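Local structure of ethylbenzene dehydrogenase alpha-subunit (Aromatoleum aromaticum, 2IVF) at residues K234-G238 / V777-A783; F324-T329 / A466-W471. The protein is the large cofactor-bearing subunit of a molybdenum enzyme of the molybdopterin oxidoreductase family that binds an iron/sulfur cluster, a molybdenum atom and the two pterin cofactors MGD and MD1. One frame throughout, in Å; residues are numbered along the deposited sequence.

Contact 1. Residues K234-G238 / V777-A783; sequences KMHMG and VSRYAHA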
ATOM      1  N   LYS A 234       0.919  24.962  17.920  1.00 22.63           N
ATOM      2  CA  LYS A 234       1.657  23.700  17.824  1.00 22.78           C
ATOM      3  C   LYS A 234       0.921  22.700  16.982  1.00 23.60           C
ATOM      4  O   LYS A 234      -0.269  22.849  16.728  1.00 22.93           O
ATOM      5  CB  LYS A 234       1.949  23.101  19.215  1.00 23.65           C
ATOM      6  CG  LYS A 234       0.730  22.482  19.922  1.00 25.25           C
ATOM      7  CD  LYS A 234      -0.157  23.520  20.529  1.00 24.33           C
ATOM      8  CE  LYS A 234      -1.212  22.900  21.466  1.00 24.11           C
ATOM      9  NZ  LYS A 234      -0.622  22.236  22.688  1.00 21.85           N
ATOM     10  N   MET A 235       1.631  21.668  16.542  1.00 23.08           N
ATOM     11  CA  MET A 235       1.031  20.683  15.674  1.00 25.08           C
ATOM     12  C   MET A 235       1.301  19.267  16.102  1.00 23.39           C
ATOM     13  O   MET A 235       0.728  18.370  15.548  1.00 21.97           O
ATOM     14  CB  MET A 235       1.440  20.885  14.208  1.00 25.65           C
ATOM     15  CG  MET A 235       2.860  20.597  13.882  1.00 28.15           C
ATOM     16  SD  MET A 235       3.252  20.907  12.114  1.00 35.26           S
ATOM     17  CE  MET A 235       3.646  22.644  12.192  1.00 32.98           C
ATOM     18  N   HIS A 236       2.174  19.078  17.077  1.00 23.07           N
ATOM     19  CA  HIS A 236       2.581  17.753  17.452  1.00 22.88           C
ATOM     20  C   HIS A 236       1.591  17.158  18.444  1.00 22.70           C
ATOM     21  O   HIS A 236       1.920  16.918  19.598  1.00 23.19           O
ATOM     22  CB  HIS A 236       3.994  17.768  17.968  1.00 23.38           C
ATOM     23  CG  HIS A 236       4.994  17.750  16.873  1.00 25.67           C
ATOM     24  ND1 HIS A 236       4.968  16.798  15.878  1.00 28.41           N
ATOM     25  CD2 HIS A 236       6.018  18.583  16.580  1.00 27.37           C
ATOM     26  CE1 HIS A 236       5.944  17.043  15.018  1.00 33.04           C
ATOM     27  NE2 HIS A 236       6.600  18.116  15.424  1.00 32.15           N
ATOM     28  N   MET A 237       0.376  16.940  17.962  1.00 21.85           N
ATOM     29  CA  MET A 237      -0.729  16.423  18.776  1.00 22.61           C
ATOM     30  C   MET A 237      -1.202  15.216  18.029  1.00 22.51           C
ATOM     31  O   MET A 237      -1.129  15.196  16.809  1.00 21.64           O
ATOM     32  CB  MET A 237      -1.847  17.429  18.877  1.00 22.85           C
ATOM     33  CG  MET A 237      -1.384  18.794  19.421  1.00 21.53           C
ATOM     34  SD  MET A 237      -2.772  19.931  19.403  1.00 26.24           S
ATOM     35  CE  MET A 237      -2.806  20.364  17.665  1.00 27.13           C
ATOM     36  N   GLY A 238      -1.689  14.206  18.747  1.00 22.79           N
ATOM     37  CA  GLY A 238      -2.265  13.080  18.083  1.00 22.38           C
ATOM     38  C   GLY A 238      -3.219  12.250  18.909  1.00 22.11           C
ATOM     39  O   GLY A 238      -3.402  12.469  20.097  1.00 22.70           O
ATOM     40  N   VAL A 777       9.130  18.102  21.606  1.00 24.86           N
ATOM     41  CA  VAL A 777       7.990  18.998  21.460  1.00 24.23           C
ATOM     42  C   VAL A 777       6.693  18.283  21.752  1.00 24.39           C
ATOM     43  O   VAL A 777       5.841  18.831  22.420  1.00 24.39           O
ATOM     44  CB  VAL A 777       7.938  19.638  20.038  1.00 25.09           C
ATOM     45  CG1 VAL A 777       6.720  20.545  19.916  1.00 26.07           C
ATOM     46  CG2 VAL A 777       9.212  20.428  19.766  1.00 23.83           C
ATOM     47  N   SER A 778       6.555  17.050  21.278  1.00 24.68           N
ATOM     48  CA  SER A 778       5.311  16.302  21.469  1.00 25.16           C
ATOM     49  C   SER A 778       4.864  16.201  22.918  1.00 25.71           C
ATOM     50  O   SER A 778       3.683  16.128  23.206  1.00 26.61           O
ATOM     51  CB  SER A 778       5.447  14.895  20.909  1.00 24.55           C
ATOM     52  OG  SER A 778       5.482  14.869  19.515  1.00 23.05           O
ATOM     53  N   ARG A 779       5.813  16.097  23.831  1.00 25.94           N
ATOM     54  CA  ARG A 779       5.488  15.950  25.215  1.00 26.68           C
ATOM     55  C   ARG A 779       4.580  17.088  25.661  1.00 25.97           C
ATOM     56  O   ARG A 779       3.672  16.861  26.458  1.00 25.40           O
ATOM     57  CB  ARG A 779       6.740  15.933  26.076  1.00 27.24           C
ATOM     58  CG  ARG A 779       6.418  15.849  27.522  1.00 28.48           C
ATOM     59  CD  ARG A 779       7.593  16.071  28.394  1.00 33.08           C
ATOM     60  NE  ARG A 779       7.300  15.741  29.799  1.00 37.20           N
ATOM     61  CZ  ARG A 779       7.095  14.501  30.276  1.00 42.07           C
ATOM     62  NH1 ARG A 779       7.120  13.414  29.473  1.00 41.46           N
ATOM     63  NH2 ARG A 779       6.858  14.337  31.584  1.00 43.58           N
ATOM     64  N   TYR A 780       4.816  18.297  25.127  1.00 24.26           N
ATOM     65  CA  TYR A 780       4.072  19.471  25.541  1.00 24.27           C
ATOM     66  C   TYR A 780       2.978  19.786  24.548  1.00 22.78           C
ATOM     67  O   TYR A 780       1.880  20.102  24.978  1.00 23.91           O
ATOM     68  CB  TYR A 780       4.990  20.679  25.698  1.00 24.32           C
ATOM     69  CG  TYR A 780       6.148  20.371  26.582  1.00 26.50           C
ATOM     70  CD1 TYR A 780       6.003  20.363  27.956  1.00 26.09           C
ATOM     71  CD2 TYR A 780       7.381  20.021  26.043  1.00 29.28           C
ATOM     72  CE1 TYR A 780       7.068  20.053  28.774  1.00 26.68           C
ATOM     73  CE2 TYR A 780       8.460  19.697  26.861  1.00 27.89           C
ATOM     74  CZ  TYR A 780       8.292  19.713  28.221  1.00 27.25           C
ATOM     75  OH  TYR A 780       9.361  19.356  29.035  1.00 28.07           O
ATOM     76  N   ALA A 781       3.250  19.622  23.246  1.00 22.84           N
ATOM     77  CA  ALA A 781       2.294  19.984  22.213  1.00 22.43           C
ATOM     78  C   ALA A 781       1.024  19.136  22.372  1.00 23.00           C
ATOM     79  O   ALA A 781      -0.098  19.627  22.247  1.00 23.08           O
ATOM     80  CB  ALA A 781       2.877  19.789  20.800  1.00 20.82           C
ATOM     81  N   HIS A 782       1.245  17.835  22.569  1.00 22.00           N
ATOM     82  CA  HIS A 782       0.182  16.860  22.607  1.00 22.46           C
ATOM     83  C   HIS A 782      -0.825  17.220  23.714  1.00 22.01           C
ATOM     84  O   HIS A 782      -2.036  16.891  23.628  1.00 20.14           O
ATOM     85  CB  HIS A 782       0.793  15.463  22.767  1.00 22.60           C
ATOM     86  CG  HIS A 782      -0.217  14.392  22.985  1.00 20.67           C
ATOM     87  ND1 HIS A 782      -1.083  13.958  21.999  1.00 22.20           N
ATOM     88  CD2 HIS A 782      -0.536  13.707  24.107  1.00 21.48           C
ATOM     89  CE1 HIS A 782      -1.868  13.027  22.512  1.00 23.32           C
ATOM     90  NE2 HIS A 782      -1.580  12.881  23.797  1.00 19.69           N
ATOM     91  N   ALA A 783      -0.294  17.846  24.761  1.00 21.62           N
ATOM     92  CA  ALA A 783      -1.022  18.438  25.848  1.00 22.37           C
ATOM     93  C   ALA A 783      -1.966  17.438  26.539  1.00 23.12           C
ATOM     94  O   ALA A 783      -3.149  17.714  26.780  1.00 22.66           O
ATOM     95  CB  ALA A 783      -1.735  19.721  25.380  1.00 22.53           C
TER

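Contact 2. Residues F324-T329 / A466-W471; sequences FVCEQT and ALSGNW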
ATOM      1  N   PHE A 324     -17.248  26.945  25.798  1.00 24.88           N
ATOM      2  CA  PHE A 324     -16.001  26.427  25.252  1.00 24.35           C
ATOM      3  C   PHE A 324     -15.350  27.482  24.392  1.00 23.19           C
ATOM      4  O   PHE A 324     -14.137  27.716  24.486  1.00 22.99           O
ATOM      5  CB  PHE A 324     -16.300  25.175  24.415  1.00 24.20           C
ATOM      6  CG  PHE A 324     -15.077  24.464  23.878  1.00 24.83           C
ATOM      7  CD1 PHE A 324     -14.439  24.890  22.714  1.00 24.02           C
ATOM      8  CD2 PHE A 324     -14.586  23.332  24.525  1.00 25.61           C
ATOM      9  CE1 PHE A 324     -13.318  24.234  22.214  1.00 24.54           C
ATOM     10  CE2 PHE A 324     -13.474  22.649  24.019  1.00 26.26           C
ATOM     11  CZ  PHE A 324     -12.844  23.089  22.864  1.00 25.59           C
ATOM     12  N   VAL A 325     -16.144  28.111  23.526  1.00 22.20           N
ATOM     13  CA  VAL A 325     -15.631  29.168  22.650  1.00 22.38           C
ATOM     14  C   VAL A 325     -15.054  30.328  23.463  1.00 22.10           C
ATOM     15  O   VAL A 325     -13.958  30.823  23.217  1.00 22.84           O
ATOM     16  CB  VAL A 325     -16.739  29.602  21.677  1.00 22.81           C
ATOM     17  CG1 VAL A 325     -16.656  31.064  21.277  1.00 23.07           C
ATOM     18  CG2 VAL A 325     -16.730  28.671  20.468  1.00 23.25           C
ATOM     19  N   CYS A 326     -15.784  30.722  24.474  1.00 21.69           N
ATOM     20  CA  CYS A 326     -15.388  31.833  25.320  1.00 21.64           C
ATOM     21  C   CYS A 326     -14.149  31.533  26.115  1.00 21.14           C
ATOM     22  O   CYS A 326     -13.371  32.415  26.417  1.00 21.61           O
ATOM     23  CB  CYS A 326     -16.547  32.186  26.232  1.00 21.09           C
ATOM     24  SG  CYS A 326     -17.795  33.144  25.366  1.00 22.36           S
ATOM     25  N   GLU A 327     -13.935  30.274  26.432  1.00 21.86           N
ATOM     26  CA  GLU A 327     -12.791  29.912  27.272  1.00 21.70           C
ATOM     27  C   GLU A 327     -11.546  29.627  26.440  1.00 21.30           C
ATOM     28  O   GLU A 327     -10.444  30.092  26.781  1.00 21.51           O
ATOM     29  CB  GLU A 327     -13.198  28.714  28.141  1.00 21.76           C
ATOM     30  CG  GLU A 327     -12.121  27.954  28.854  1.00 22.72           C
ATOM     31  CD  GLU A 327     -12.702  26.676  29.456  1.00 23.98           C
ATOM     32  OE1 GLU A 327     -13.418  26.798  30.485  1.00 26.52           O
ATOM     33  OE2 GLU A 327     -12.474  25.578  28.882  1.00 29.58           O
ATOM     34  N   GLN A 328     -11.719  28.885  25.351  1.00 20.39           N
ATOM     35  CA  GLN A 328     -10.629  28.236  24.673  1.00 20.59           C
ATOM     36  C   GLN A 328     -10.021  29.060  23.570  1.00 19.82           C
ATOM     37  O   GLN A 328      -8.914  28.770  23.152  1.00 18.76           O
ATOM     38  CB  GLN A 328     -11.077  26.889  24.073  1.00 21.23           C
ATOM     39  CG  GLN A 328     -11.480  25.810  25.057  1.00 22.37           C
ATOM     40  CD  GLN A 328     -10.276  25.193  25.749  1.00 23.00           C
ATOM     41  OE1 GLN A 328      -9.340  24.757  25.092  1.00 20.98           O
ATOM     42  NE2 GLN A 328     -10.283  25.189  27.076  1.00 24.01           N
ATOM     43  N   THR A 329     -10.738  30.077  23.094  1.00 20.12           N
ATOM     44  CA  THR A 329     -10.389  30.716  21.834  1.00 20.16           C
ATOM     45  C   THR A 329     -10.362  32.227  21.921  1.00 19.34           C
ATOM     46  O   THR A 329     -10.695  32.809  22.943  1.00 18.47           O
ATOM     47  CB  THR A 329     -11.378  30.362  20.707  1.00 19.79           C
ATOM     48  OG1 THR A 329     -12.552  31.164  20.880  1.00 20.59           O
ATOM     49  CG2 THR A 329     -11.729  28.871  20.696  1.00 19.30           C
ATOM     50  N   ALA A 466     -13.883  24.177  17.253  1.00 20.98           N
ATOM     51  CA  ALA A 466     -14.032  25.120  18.368  1.00 20.82           C
ATOM     52  C   ALA A 466     -15.492  25.419  18.725  1.00 21.40           C
ATOM     53  O   ALA A 466     -15.903  25.451  19.916  1.00 20.38           O
ATOM     54  CB  ALA A 466     -13.329  26.448  18.015  1.00 19.29           C
ATOM     55  N   LEU A 467     -16.252  25.738  17.684  1.00 21.34           N
ATOM     56  CA  LEU A 467     -17.624  26.164  17.840  1.00 21.41           C
ATOM     57  C   LEU A 467     -18.439  25.015  18.412  1.00 21.30           C
ATOM     58  O   LEU A 467     -19.387  25.258  19.089  1.00 21.58           O
ATOM     59  CB  LEU A 467     -18.216  26.613  16.508  1.00 21.31           C
ATOM     60  CG  LEU A 467     -17.711  27.958  16.015  1.00 21.46           C
ATOM     61  CD1 LEU A 467     -18.078  28.119  14.508  1.00 22.41           C
ATOM     62  CD2 LEU A 467     -18.229  29.130  16.902  1.00 20.67           C
ATOM     63  N   SER A 468     -18.011  23.775  18.158  1.00 21.45           N
ATOM     64  CA  SER A 468     -18.729  22.597  18.659  1.00 22.52           C
ATOM     65  C   SER A 468     -18.100  22.011  19.933  1.00 23.35           C
ATOM     66  O   SER A 468     -18.569  21.009  20.450  1.00 22.66           O
ATOM     67  CB  SER A 468     -18.798  21.550  17.568  1.00 23.06           C
ATOM     68  OG  SER A 468     -17.511  21.197  17.056  1.00 22.92           O
ATOM     69  N   GLY A 469     -17.060  22.658  20.451  1.00 22.73           N
ATOM     70  CA  GLY A 469     -16.369  22.167  21.639  1.00 22.53           C
ATOM     71  C   GLY A 469     -15.694  20.826  21.435  1.00 22.45           C
ATOM     72  O   GLY A 469     -15.561  20.045  22.386  1.00 23.29           O
ATOM     73  N   ASN A 470     -15.212  20.576  20.222  1.00 22.51           N
ATOM     74  CA  ASN A 470     -14.684  19.248  19.883  1.00 22.15           C
ATOM     75  C   ASN A 470     -13.153  19.174  19.929  1.00 22.25           C
ATOM     76  O   ASN A 470     -12.487  18.769  18.968  1.00 23.61           O
ATOM     77  CB  ASN A 470     -15.256  18.776  18.520  1.00 21.80           C
ATOM     78  CG  ASN A 470     -16.532  18.014  18.674  1.00 22.03           C
ATOM     79  OD1 ASN A 470     -17.573  18.337  18.037  1.00 26.91           O
ATOM     80  ND2 ASN A 470     -16.484  16.988  19.502  1.00 19.15           N
ATOM     81  N   TRP A 471     -12.605  19.532  21.087  1.00 22.52           N
ATOM     82  CA  TRP A 471     -11.213  19.163  21.396  1.00 21.59           C
ATOM     83  C   TRP A 471     -10.986  19.020  22.868  1.00 21.09           C
ATOM     84  O   TRP A 471     -11.809  19.464  23.678  1.00 21.03           O
ATOM     85  CB  TRP A 471     -10.184  20.066  20.678  1.00 21.18           C
ATOM     86  CG  TRP A 471     -10.032  21.450  21.216  1.00 20.75           C
ATOM     87  CD1 TRP A 471      -9.646  21.799  22.482  1.00 21.98           C
ATOM     88  CD2 TRP A 471     -10.171  22.669  20.478  1.00 21.65           C
ATOM     89  NE1 TRP A 471      -9.563  23.164  22.569  1.00 22.58           N
ATOM     90  CE2 TRP A 471      -9.868  23.720  21.348  1.00 19.48           C
ATOM     91  CE3 TRP A 471     -10.529  22.966  19.155  1.00 20.70           C
ATOM     92  CZ2 TRP A 471      -9.942  25.059  20.959  1.00 22.12           C
ATOM     93  CZ3 TRP A 471     -10.568  24.283  18.746  1.00 21.99           C
ATOM     94  CH2 TRP A 471     -10.288  25.328  19.647  1.00 21.38           C
TER

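Contact 1. Residues K234-G238 / V777-A783
Start with the ammonium group of Lys234. Its NZ donates to Ala781 O at 2.7 Å, taking up a carbonyl of the short helical segment 777-783, and the same nitrogen forms a salt bridge with Glu527 and a hydrogen bond with His798, so the buried charge has an acid partner as well as two hydrogen bonds. On its way there the aliphatic part of the lysine lies on Ala781, with Lys234 CG 3.6 Å from Ala781 CB. Next comes His236, the centre of an inverse gamma turn that swings the loop past the helix. Here the loop after helix 226-232, in the molybdopterin oxidoreductase region, packs on the late helix 777-781, the His236 side chain about 12 Å from the molybdenum. The methyl Ala781 CB fits closely against this turn, 3.3 Å from His236 O. That carbonyl also comes within 3.2 Å of His782 N, but the angle is too poor for a hydrogen bond, and His782 N keeps its helical bond to Ser778 O at 3.0 Å. Both ring nitrogens of His236 are satisfied by other parts of the chain, ND1 by Trp481 O and NE2 by Asn958; Trp481 stacks on the ring. Ser778 OG is hydrogen-bonded to Tyr483 O. His782 turns its imidazole edge to the loop and accepts a weak hydrogen bond from Gly238 N to ND1, 3.3 Å long.

Contact 2. Residues F324-T329 / A466-W471
Aromatic contacts dominate here. Phe324 points its ring edge at the face of the Trp471 indole in a T-shaped pair, the centroid of its ring 4.6 Å from that of the five-membered ring and the planes at 66°. One face of the Phe324 ring takes a CH-pi contact from Gly469, whose CA sits 3.4 Å from the ring centroid, almost on the normal. Gly469, with positive phi, forms the Schellman motif that ends helix 454-467; a side chain here would crowd the phenyl ring. Apolar packing adds Val325 CG2 against Leu467 CD2 at 3.9 Å, and Thr329 CG2 4.0 Å from both Ala466 CB and Trp471 CH2. Among polar groups, Trp471 NE1 donates to Gln328 OE1 at 3.0 Å. The Gln328 amide is held from its other end, NE2 bonding to Glu327 OE2 at 2.9 Å and to His798 O. Two helix C-termini thus meet through buried aromatic and aliphatic surface, with one hydrogen bond between the two segments, from the indole, so the contact rests mainly on apolar packing.

Overall arrangement
From the N terminus, the chain leaves helix 226-232 into the loop 234-238, the first half of contact 1, whose partner comes only 539 residues later. Strands 249-253, 277-281 and 294-296 of the parallel sheet follow, then helices 303-316 and 322-328; the last of these opens contact 2, closed by the end of helix 454-467 and the turn after it, once strand 440-444 has completed that sheet. Contact 2 is therefore nested inside contact 1's much longer loop. Their centres are 18 Å apart and they do not touch, but Phe232, on helix 226-232, touches Met237 of contact 1 and meets Trp471 of contact 2 edge-to-face, and His798 serves both Lys234 and Gln328. Contact 1 ties the late helix 777-781 to the loop after helix 226-232.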